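Local structure of phosphatidylserine synthase (Haemophilus influenzae, 3HSI) at residues V262-F267 with Q288-T293; T278-F283 with V309-Y314; P328-S333 with K440-F445. The protein belongs to the phospholipase D superfamily of enzymes, whose members carry phospholipase D-like domains, and forms a two-subunit assembly here. One frame throughout, in Å; residues are numbered along the deposited sequence. Where two conformers were deposited one is given.

Contact 1: V262-F267 with Q288-T293; sequences VIEDLF and QHKIAT
The ring of Phe-267 meets Ile-291 and Lys-290 obliquely, neither squarely over a face nor in the plane of the ring. CE1 does most of the touching, lying 3.6 Å from CD1 of Ile-291. The isoleucine is modelled in two conformers and this approach belongs to the one given, so this end of the contact is less certain; a slim methyl-ended branch nonetheless fits well against a flat ring. Nearer the backbones, CB of Phe-267 packs on CB of Lys-290 at 4.0 Å, where the helices come closest in CA positions.

Lysine suits this place because its long methylene chain can be apolar while its end remains charged. CD of Lys-290 passes 3.7 Å from the backbone O of Glu-264, and CE rests 3.8 Å from CB of the same glutamate. A bend at the last torsion (chi4 70°) turns NZ to OG1 of Thr-286, to which it hydrogen-bonds. The carboxylate of Glu-264 is not in salt-bridge range of that ammonium; its OE1 pairs instead with Arg-216 of the second subunit, and OE2 accepts from NE1 of Trp-387. Lys-290 could still add a modest favourable field to this buried carboxylate.

No hydrogen bond links the two segments, so side-chain packing joins them. Their axes run nearly parallel, 14° apart and 10.1 Å at closest approach. Helix 285-296 is the connection of a beta-alpha-beta unit between parallel strands 273-277 and 300-306, with helix 258-268 beside it; Phe-267 and Ile-291 both settle on Leu-274 and Ile-276 of the first strand.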
loop_
_atom_site.group_PDB
_atom_site.type_symbol
_atom_site.label_atom_id
_atom_site.label_comp_id
_atom_site.label_asym_id
_atom_site.label_seq_id
_atom_site.Cartn_x
_atom_site.Cartn_y
_atom_site.Cartn_z
ATOM N N VAL C 262 9.166 -10.851 15.870
ATOM C CA VAL C 262 9.806 -12.126 16.192
ATOM C C VAL C 262 10.744 -12.649 15.094
ATOM O O VAL C 262 11.879 -13.032 15.355
ATOM C CB VAL C 262 8.764 -13.205 16.626
ATOM C CG1 VAL C 262 9.388 -14.597 16.612
ATOM C CG2 VAL C 262 8.225 -12.872 18.028
ATOM N N ILE C 263 10.297 -12.649 13.852
ATOM C CA ILE C 263 11.195 -13.028 12.755
ATOM C C ILE C 263 12.485 -12.163 12.693
ATOM O O ILE C 263 13.624 -12.693 12.625
ATOM C CB ILE C 263 10.412 -13.046 11.406
ATOM C CG1 ILE C 263 9.259 -14.067 11.519
ATOM C CG2 ILE C 263 11.359 -13.321 10.220
ATOM C CD1 ILE C 263 8.099 -13.916 10.465
ATOM N N GLU C 264 12.317 -10.841 12.747
ATOM C CA GLU C 264 13.466 -9.940 12.727
ATOM C C GLU C 264 14.404 -10.281 13.878
ATOM O O GLU C 264 15.612 -10.340 13.698
ATOM C CB GLU C 264 13.029 -8.461 12.796
ATOM C CG GLU C 264 12.145 -8.056 11.597
ATOM C CD GLU C 264 11.643 -6.615 11.644
ATOM O OE1 GLU C 264 12.185 -5.833 12.446
ATOM O OE2 GLU C 264 10.710 -6.255 10.872
ATOM N N ASP C 265 13.842 -10.533 15.051
ATOM C CA ASP C 265 14.654 -10.863 16.209
ATOM C C ASP C 265 15.301 -12.258 16.132
ATOM O O ASP C 265 16.393 -12.463 16.656
ATOM C CB ASP C 265 13.843 -10.694 17.512
ATOM C CG ASP C 265 13.515 -9.211 17.813
ATOM O OD1 ASP C 265 14.163 -8.303 17.209
ATOM O OD2 ASP C 265 12.622 -8.940 18.648
ATOM N N LEU C 266 14.618 -13.203 15.503
ATOM C CA LEU C 266 15.184 -14.523 15.260
ATOM C C LEU C 266 16.456 -14.386 14.401
ATOM O O LEU C 266 17.491 -14.935 14.738
ATOM C CB LEU C 266 14.147 -15.471 14.642
ATOM C CG LEU C 266 13.043 -16.090 15.536
ATOM C CD1 LEU C 266 11.999 -16.846 14.688
ATOM C CD2 LEU C 266 13.637 -17.079 16.544
ATOM N N PHE C 267 16.393 -13.588 13.343
ATOM C CA PHE C 267 17.527 -13.356 12.432
ATOM C C PHE C 267 18.677 -12.653 13.145
ATOM O O PHE C 267 19.843 -12.924 12.865
ATOM C CB PHE C 267 17.114 -12.466 11.264
ATOM C CG PHE C 267 16.472 -13.192 10.106
ATOM C CD1 PHE C 267 16.885 -12.931 8.797
ATOM C CD2 PHE C 267 15.431 -14.081 10.302
ATOM C CE1 PHE C 267 16.280 -13.577 7.724
ATOM C CE2 PHE C 267 14.816 -14.728 9.224
ATOM C CZ PHE C 267 15.242 -14.471 7.940
ATOM N N GLN C 288 16.977 -8.578 4.363
ATOM C CA GLN C 288 18.157 -8.633 3.530
ATOM C C GLN C 288 19.361 -8.066 4.297
ATOM O O GLN C 288 20.451 -8.664 4.316
ATOM C CB GLN C 288 17.932 -7.857 2.236
ATOM C CG GLN C 288 16.918 -8.467 1.242
ATOM C CD GLN C 288 16.729 -7.537 0.031
ATOM O OE1 GLN C 288 17.714 -7.070 -0.566
ATOM N NE2 GLN C 288 15.474 -7.235 -0.309
ATOM N N HIS C 289 19.151 -6.924 4.942
ATOM C CA HIS C 289 20.161 -6.334 5.794
ATOM C C HIS C 289 20.593 -7.301 6.906
ATOM O O HIS C 289 21.770 -7.411 7.218
ATOM C CB HIS C 289 19.621 -5.056 6.424
ATOM C CG HIS C 289 19.184 -4.006 5.435
ATOM N ND1 HIS C 289 19.887 -3.713 4.279
ATOM C CD2 HIS C 289 18.134 -3.140 5.462
ATOM C CE1 HIS C 289 19.287 -2.717 3.638
ATOM N NE2 HIS C 289 18.218 -2.356 4.332
ATOM N N LYS C 290 19.648 -8.002 7.521
ATOM C CA LYS C 290 20.032 -8.879 8.627
ATOM C C LYS C 290 20.841 -10.094 8.170
ATOM O O LYS C 290 21.724 -10.559 8.880
ATOM C CB LYS C 290 18.813 -9.253 9.483
ATOM C CG LYS C 290 18.363 -8.093 10.374
ATOM C CD LYS C 290 16.922 -8.304 10.837
ATOM C CE LYS C 290 16.496 -7.213 11.785
ATOM N NZ LYS C 290 16.358 -5.932 11.020
ATOM N N ILE C 291 20.536 -10.595 6.977
ATOM C CA ILE C 291 21.346 -11.643 6.335
ATOM C C ILE C 291 22.770 -11.163 6.097
ATOM O O ILE C 291 23.738 -11.880 6.369
ATOM C CB ILE C 291 20.768 -12.056 4.966
ATOM C CG1 ILE C 291 19.410 -12.725 5.143
ATOM C CG2 ILE C 291 21.744 -12.990 4.240
ATOM C CD1 ILE C 291 19.454 -13.853 6.111
ATOM N N ALA C 292 22.894 -9.940 5.587
ATOM C CA ALA C 292 24.215 -9.369 5.285
ATOM C C ALA C 292 25.062 -9.267 6.555
ATOM O O ALA C 292 26.284 -9.518 6.527
ATOM C CB ALA C 292 24.080 -8.003 4.618
ATOM N N THR C 293 24.424 -8.939 7.672
ATOM C CA THR C 293 25.159 -8.834 8.951
ATOM C C THR C 293 25.660 -10.189 9.412
ATOM O O THR C 293 26.810 -10.304 9.844
ATOM C CB THR C 293 24.271 -8.235 10.074
ATOM O OG1 THR C 293 23.796 -6.960 9.656
ATOM C CG2 THR C 293 25.064 -8.087 11.378
#

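Contact 2: T278-F283 with V309-Y314; sequences TPYFNF and VANDFY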
loop_
_atom_site.group_PDB
_atom_site.type_symbol
_atom_site.label_atom_id
_atom_site.label_comp_id
_atom_site.label_asym_id
_atom_site.label_seq_id
_atom_site.Cartn_x
_atom_site.Cartn_y
_atom_site.Cartn_z
ATOM N N THR C 278 11.830 -20.151 1.460
ATOM C CA THR C 278 10.889 -19.174 0.958
ATOM C C THR C 278 10.551 -19.632 -0.462
ATOM O O THR C 278 11.441 -20.168 -1.171
ATOM C CB THR C 278 11.513 -17.707 0.994
ATOM O OG1 THR C 278 10.557 -16.760 0.518
ATOM C CG2 THR C 278 12.721 -17.585 0.124
ATOM N N PRO C 279 9.283 -19.435 -0.899
ATOM C CA PRO C 279 8.905 -19.793 -2.277
ATOM C C PRO C 279 9.663 -18.999 -3.341
ATOM O O PRO C 279 10.266 -19.601 -4.246
ATOM C CB PRO C 279 7.422 -19.449 -2.336
ATOM C CG PRO C 279 7.008 -19.290 -0.892
ATOM C CD PRO C 279 8.172 -18.807 -0.167
ATOM N N TYR C 280 9.652 -17.676 -3.210
ATOM C CA TYR C 280 10.317 -16.748 -4.154
ATOM C C TYR C 280 11.436 -16.063 -3.405
ATOM O O TYR C 280 11.264 -15.712 -2.251
ATOM C CB TYR C 280 9.335 -15.653 -4.670
ATOM C CG TYR C 280 7.897 -16.142 -4.758
ATOM C CD1 TYR C 280 7.503 -17.006 -5.778
ATOM C CD2 TYR C 280 6.957 -15.808 -3.778
ATOM C CE1 TYR C 280 6.200 -17.512 -5.853
ATOM C CE2 TYR C 280 5.640 -16.305 -3.835
ATOM C CZ TYR C 280 5.269 -17.156 -4.891
ATOM O OH TYR C 280 3.980 -17.666 -4.983
ATOM N N PHE C 281 12.562 -15.831 -4.063
ATOM C CA PHE C 281 13.579 -14.983 -3.495
ATOM C C PHE C 281 13.164 -13.514 -3.538
ATOM O O PHE C 281 13.458 -12.807 -4.503
ATOM C CB PHE C 281 14.908 -15.162 -4.220
ATOM C CG PHE C 281 16.029 -14.490 -3.542
ATOM C CD1 PHE C 281 16.630 -15.082 -2.426
ATOM C CD2 PHE C 281 16.472 -13.252 -3.979
ATOM C CE1 PHE C 281 17.676 -14.479 -1.787
ATOM C CE2 PHE C 281 17.522 -12.619 -3.333
ATOM C CZ PHE C 281 18.123 -13.233 -2.236
ATOM N N ASN C 282 12.514 -13.048 -2.477
ATOM C CA ASN C 282 12.025 -11.640 -2.453
ATOM C C ASN C 282 11.894 -11.128 -1.026
ATOM O O ASN C 282 10.793 -10.802 -0.610
ATOM C CB ASN C 282 10.669 -11.509 -3.205
ATOM C CG ASN C 282 10.207 -10.050 -3.356
ATOM O OD1 ASN C 282 11.018 -9.153 -3.579
ATOM N ND2 ASN C 282 8.896 -9.816 -3.237
ATOM N N PHE C 283 13.020 -11.054 -0.296
ATOM C CA PHE C 283 13.005 -10.656 1.120
ATOM C C PHE C 283 12.703 -9.174 1.278
ATOM O O PHE C 283 13.112 -8.363 0.444
ATOM C CB PHE C 283 14.324 -10.994 1.842
ATOM C CG PHE C 283 14.586 -12.459 1.957
ATOM C CD1 PHE C 283 13.755 -13.265 2.714
ATOM C CD2 PHE C 283 15.678 -13.034 1.329
ATOM C CE1 PHE C 283 13.978 -14.670 2.794
ATOM C CE2 PHE C 283 15.919 -14.404 1.421
ATOM C CZ PHE C 283 15.056 -15.230 2.147
ATOM N N VAL C 309 11.485 -22.790 -12.770
ATOM C CA VAL C 309 10.530 -23.728 -13.308
ATOM C C VAL C 309 9.615 -24.301 -12.218
ATOM O O VAL C 309 8.556 -24.831 -12.531
ATOM C CB VAL C 309 11.280 -24.852 -14.034
ATOM C CG1 VAL C 309 10.340 -25.986 -14.431
ATOM C CG2 VAL C 309 12.008 -24.275 -15.271
ATOM N N ALA C 310 10.007 -24.181 -10.948
ATOM C CA ALA C 310 9.145 -24.609 -9.826
ATOM C C ALA C 310 8.216 -23.496 -9.260
ATOM O O ALA C 310 7.544 -23.671 -8.253
ATOM C CB ALA C 310 10.000 -25.204 -8.738
ATOM N N ASN C 311 8.217 -22.337 -9.901
ATOM C CA ASN C 311 7.307 -21.235 -9.583
ATOM C C ASN C 311 6.014 -21.463 -10.358
ATOM O O ASN C 311 6.058 -21.852 -11.517
ATOM C CB ASN C 311 7.970 -19.940 -10.035
ATOM C CG ASN C 311 7.184 -18.702 -9.637
ATOM O OD1 ASN C 311 6.124 -18.388 -10.210
ATOM N ND2 ASN C 311 7.703 -17.983 -8.668
ATOM N N ASP C 312 4.850 -21.225 -9.764
ATOM C CA ASP C 312 3.603 -21.480 -10.525
ATOM C C ASP C 312 3.207 -20.443 -11.622
ATOM O O ASP C 312 2.217 -20.645 -12.354
ATOM C CB ASP C 312 2.427 -21.793 -9.605
ATOM C CG ASP C 312 2.141 -20.679 -8.628
ATOM O OD1 ASP C 312 3.055 -20.311 -7.849
ATOM O OD2 ASP C 312 0.990 -20.177 -8.633
ATOM N N PHE C 313 3.956 -19.343 -11.726
ATOM C CA PHE C 313 3.760 -18.385 -12.829
ATOM C C PHE C 313 4.630 -18.705 -14.018
ATOM O O PHE C 313 4.501 -18.068 -15.062
ATOM C CB PHE C 313 4.058 -16.959 -12.382
ATOM C CG PHE C 313 3.070 -16.425 -11.402
ATOM C CD1 PHE C 313 1.854 -15.916 -11.836
ATOM C CD2 PHE C 313 3.354 -16.418 -10.043
ATOM C CE1 PHE C 313 0.934 -15.406 -10.936
ATOM C CE2 PHE C 313 2.429 -15.911 -9.126
ATOM C CZ PHE C 313 1.217 -15.408 -9.581
ATOM N N TYR C 314 5.540 -19.667 -13.849
ATOM C CA TYR C 314 6.407 -20.098 -14.938
ATOM C C TYR C 314 5.562 -20.595 -16.116
ATOM O O TYR C 314 4.599 -21.316 -15.913
ATOM C CB TYR C 314 7.423 -21.163 -14.470
ATOM C CG TYR C 314 8.370 -21.592 -15.575
ATOM C CD1 TYR C 314 8.184 -22.804 -16.254
ATOM C CD2 TYR C 314 9.419 -20.770 -15.986
ATOM C CE1 TYR C 314 9.047 -23.204 -17.298
ATOM C CE2 TYR C 314 10.295 -21.172 -17.031
ATOM C CZ TYR C 314 10.085 -22.393 -17.671
ATOM O OH TYR C 314 10.926 -22.801 -18.703
#
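Tyr-280 receives the amide of Asn-311 at its ring edge: ND2 lies near the ring plane, 3.1 Å from CD1 and 3.2 Å from CE1 of the tyrosine. The two side chains run across each other at about a right angle, with ring and amide planes 50° apart, so this is no amide-on-ring stack. Farther along the same ring, the phenol OH is 4.0 Å from OD1 of Asp-312, a distance too long for a hydrogen bond.

The amide is positioned from its other end. OD1 of Asn-311 accepts the backbone N-H of Phe-313 at 2.8 Å, a fairly straight bond (160° at the hydrogen) that reaches a lone pair in the carbonyl plane. This is an Asx turn, a role for which asparagine's short side chain is well suited, and it overlies a type I beta turn closed by Tyr-314 N to Asn-311 O. With CG anti to the backbone N (chi1 -174°), the amide can accept this bond through OD1 while ND2 faces the tyrosine. On the tyrosine side, CB of Pro-279 sits over the ring centre, 3.8 Å above one face, and Tyr-331 of helix 327-341 meets the ring as well.

Segment 278-283 is loop, and 309-314 is the end of a 3-10 turn followed by loop; they come after neighbouring parallel strands 273-277 and 300-306. Asp-312 finds its strong partner in Arg-171, a salt bridge that would probably temper its charge near the phenol. The contact itself is close edge packing of an amide nitrogen on a ring, and the Asx turn probably fixes the amide's rotation, since no hydrogen bond crosses the segments.

Contact 3: P328-S333 with K440-F445; sequences PYLYES and KLLKKF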
loop_
_atom_site.group_PDB
_atom_site.type_symbol
_atom_site.label_atom_id
_atom_site.label_comp_id
_atom_site.label_asym_id
_atom_site.label_seq_id
_atom_site.Cartn_x
_atom_site.Cartn_y
_atom_site.Cartn_z
ATOM N N PRO C 328 8.844 -15.338 -12.320
ATOM C CA PRO C 328 9.961 -16.236 -11.867
ATOM C C PRO C 328 11.381 -15.781 -12.316
ATOM O O PRO C 328 12.393 -16.071 -11.654
ATOM C CB PRO C 328 9.616 -17.609 -12.475
ATOM C CG PRO C 328 8.266 -17.474 -13.136
ATOM C CD PRO C 328 7.876 -16.021 -13.206
ATOM N N TYR C 329 11.444 -15.057 -13.424
ATOM C CA TYR C 329 12.706 -14.546 -13.948
ATOM C C TYR C 329 13.183 -13.326 -13.210
ATOM O O TYR C 329 14.406 -13.136 -13.026
ATOM C CB TYR C 329 12.551 -14.185 -15.415
ATOM C CG TYR C 329 12.352 -15.367 -16.338
ATOM C CD1 TYR C 329 13.432 -15.943 -16.989
ATOM C CD2 TYR C 329 11.079 -15.900 -16.570
ATOM C CE1 TYR C 329 13.266 -17.017 -17.882
ATOM C CE2 TYR C 329 10.901 -16.986 -17.442
ATOM C CZ TYR C 329 12.006 -17.518 -18.098
ATOM O OH TYR C 329 11.860 -18.585 -18.939
ATOM N N LEU C 330 12.230 -12.461 -12.856
ATOM C CA LEU C 330 12.517 -11.369 -11.947
ATOM C C LEU C 330 13.149 -11.877 -10.626
ATOM O O LEU C 330 14.185 -11.357 -10.191
ATOM C CB LEU C 330 11.261 -10.527 -11.683
ATOM C CG LEU C 330 11.432 -9.326 -10.728
ATOM C CD1 LEU C 330 12.526 -8.340 -11.185
ATOM C CD2 LEU C 330 10.114 -8.583 -10.530
ATOM N N TYR C 331 12.545 -12.905 -10.021
ATOM C CA TYR C 331 13.075 -13.471 -8.766
ATOM C C TYR C 331 14.417 -14.110 -8.955
ATOM O O TYR C 331 15.276 -13.939 -8.117
ATOM C CB TYR C 331 12.114 -14.473 -8.096
ATOM C CG TYR C 331 10.795 -13.823 -7.748
ATOM C CD1 TYR C 331 10.766 -12.565 -7.178
ATOM C CD2 TYR C 331 9.578 -14.451 -8.031
ATOM C CE1 TYR C 331 9.564 -11.942 -6.875
ATOM C CE2 TYR C 331 8.362 -13.826 -7.734
ATOM C CZ TYR C 331 8.372 -12.577 -7.147
ATOM O OH TYR C 331 7.196 -11.931 -6.833
ATOM N N GLU C 332 14.594 -14.847 -10.045
ATOM C CA GLU C 332 15.869 -15.497 -10.282
ATOM C C GLU C 332 16.951 -14.435 -10.435
ATOM O O GLU C 332 18.027 -14.563 -9.860
ATOM C CB GLU C 332 15.821 -16.368 -11.522
ATOM C CG GLU C 332 16.956 -17.393 -11.596
ATOM C CD GLU C 332 17.021 -18.135 -12.950
ATOM O OE1 GLU C 332 17.049 -19.383 -12.934
ATOM O OE2 GLU C 332 17.035 -17.483 -14.029
ATOM N N SER C 333 16.686 -13.380 -11.194
ATOM C CA SER C 333 17.770 -12.436 -11.409
ATOM C C SER C 333 18.123 -11.660 -10.133
ATOM O O SER C 333 19.277 -11.287 -9.939
ATOM C CB SER C 333 17.538 -11.530 -12.632
ATOM O OG SER C 333 16.268 -10.980 -12.603
ATOM N N LYS C 440 12.455 -8.292 -22.801
ATOM C CA LYS C 440 11.852 -7.002 -23.127
ATOM C C LYS C 440 11.193 -6.446 -21.879
ATOM O O LYS C 440 11.396 -5.293 -21.498
ATOM C CB LYS C 440 10.772 -7.177 -24.188
ATOM C CG LYS C 440 11.245 -7.204 -25.640
ATOM C CD LYS C 440 10.030 -7.051 -26.577
ATOM C CE LYS C 440 10.426 -7.198 -28.049
ATOM N NZ LYS C 440 11.214 -8.475 -28.286
ATOM N N LEU C 441 10.399 -7.303 -21.249
ATOM C CA LEU C 441 9.606 -6.923 -20.114
ATOM C C LEU C 441 10.488 -6.469 -18.959
ATOM O O LEU C 441 10.266 -5.387 -18.410
ATOM C CB LEU C 441 8.716 -8.092 -19.699
ATOM C CG LEU C 441 7.471 -7.783 -18.874
ATOM C CD1 LEU C 441 6.774 -6.541 -19.397
ATOM C CD2 LEU C 441 6.538 -8.987 -18.956
ATOM N N LEU C 442 11.492 -7.282 -18.613
ATOM C CA LEU C 442 12.349 -6.991 -17.468
ATOM C C LEU C 442 13.120 -5.680 -17.680
ATOM O O LEU C 442 13.259 -4.880 -16.756
ATOM C CB LEU C 442 13.297 -8.153 -17.154
ATOM C CG LEU C 442 12.687 -9.443 -16.567
ATOM C CD1 LEU C 442 13.750 -10.540 -16.475
ATOM C CD2 LEU C 442 11.990 -9.250 -15.198
ATOM N N LYS C 443 13.583 -5.461 -18.911
ATOM C CA LYS C 443 14.246 -4.216 -19.283
ATOM C C LYS C 443 13.325 -3.033 -19.125
ATOM O O LYS C 443 13.728 -2.011 -18.585
ATOM C CB LYS C 443 14.749 -4.275 -20.725
ATOM C CG LYS C 443 16.185 -4.667 -20.822
ATOM C CD LYS C 443 16.401 -5.595 -21.985
ATOM C CE LYS C 443 17.864 -6.031 -22.089
ATOM N NZ LYS C 443 17.975 -7.435 -22.651
ATOM N N LYS C 444 12.094 -3.169 -19.613
ATOM C CA LYS C 444 11.105 -2.107 -19.515
ATOM C C LYS C 444 10.829 -1.723 -18.047
ATOM O O LYS C 444 10.855 -0.535 -17.673
ATOM C CB LYS C 444 9.804 -2.548 -20.202
ATOM C CG LYS C 444 9.706 -2.236 -21.700
ATOM C CD LYS C 444 8.543 -2.975 -22.394
ATOM C CE LYS C 444 7.474 -3.450 -21.403
ATOM N NZ LYS C 444 6.119 -3.612 -22.023
ATOM N N PHE C 445 10.582 -2.735 -17.221
ATOM C CA PHE C 445 10.307 -2.523 -15.817
ATOM C C PHE C 445 11.496 -1.917 -15.070
ATOM O O PHE C 445 11.336 -0.887 -14.401
ATOM C CB PHE C 445 9.820 -3.810 -15.170
ATOM C CG PHE C 445 8.355 -4.047 -15.360
ATOM C CD1 PHE C 445 7.530 -4.306 -14.264
ATOM C CD2 PHE C 445 7.782 -3.983 -16.628
ATOM C CE1 PHE C 445 6.152 -4.511 -14.445
ATOM C CE2 PHE C 445 6.424 -4.173 -16.819
ATOM C CZ PHE C 445 5.599 -4.444 -15.735
#
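Leu-442 makes the apolar contact, setting its two methyls on consecutive residues of the facing helix. CD2 lies 3.8 Å from CB of Leu-330 and also approaches the backbone there, 3.9 Å from CA of Leu-330; CD1 takes the other branch, 4.0 Å from CB of Tyr-329. A forked side chain suits this position, since its two tips can straddle neighbouring residues on one helical surface. Leu-330 meets it obliquely, its own CD1 coming within 4.1 Å of Leu-442 CD2. With CG anti to the backbone N (chi1 -180°), Leu-330 extends toward helix 450-457, where it also packs on Asp-451 and Val-454.

This is side-chain packing between helix 327-341, which follows strand 300-306 in the phospholipase D-like part of the chain, and helix 436-447 near the C-terminus. The nearest CA pair, Leu-330 and Leu-442, stands 7.0 Å apart.

Aromatic interactions lie to one side. Only the CB end of Tyr-329 touches Leu-442; its ring leads off to an edge-to-face meeting with Tyr-434, so Tyr-329 touches helix 436-447 through CB and the loop before it through its ring.

Polar interactions do not bridge the two segments. Glu-332 turns its buried carboxylate elsewhere: OE1 forms a salt bridge to Lys-308, in the loop after strand 300-306, and OE2 is hydrogen-bonded to the OH of Tyr-434.

Along the chain, contacts 1 and 2 interlock, their segments alternating, whereas contact 3 opens only after contact 2 has closed and brings in helix 436-447, near the C-terminus. Strand 273-277 links the first two: contact 1 packs on it and contact 2 begins just beyond its end. Their centres are about 21 Å apart, yet Gln-288 NE2 of one probably hydrogen-bonds to Phe-283 O of the other. Contacts 2 and 3, with centres about 13 Å apart, adjoin directly through helix 327-341, whose Pro-328, Tyr-329 and Tyr-331 pack on residues of contact 2. Contacts 1 and 3 do not touch each other, but both reach the second subunit, so both lie at the subunit interface.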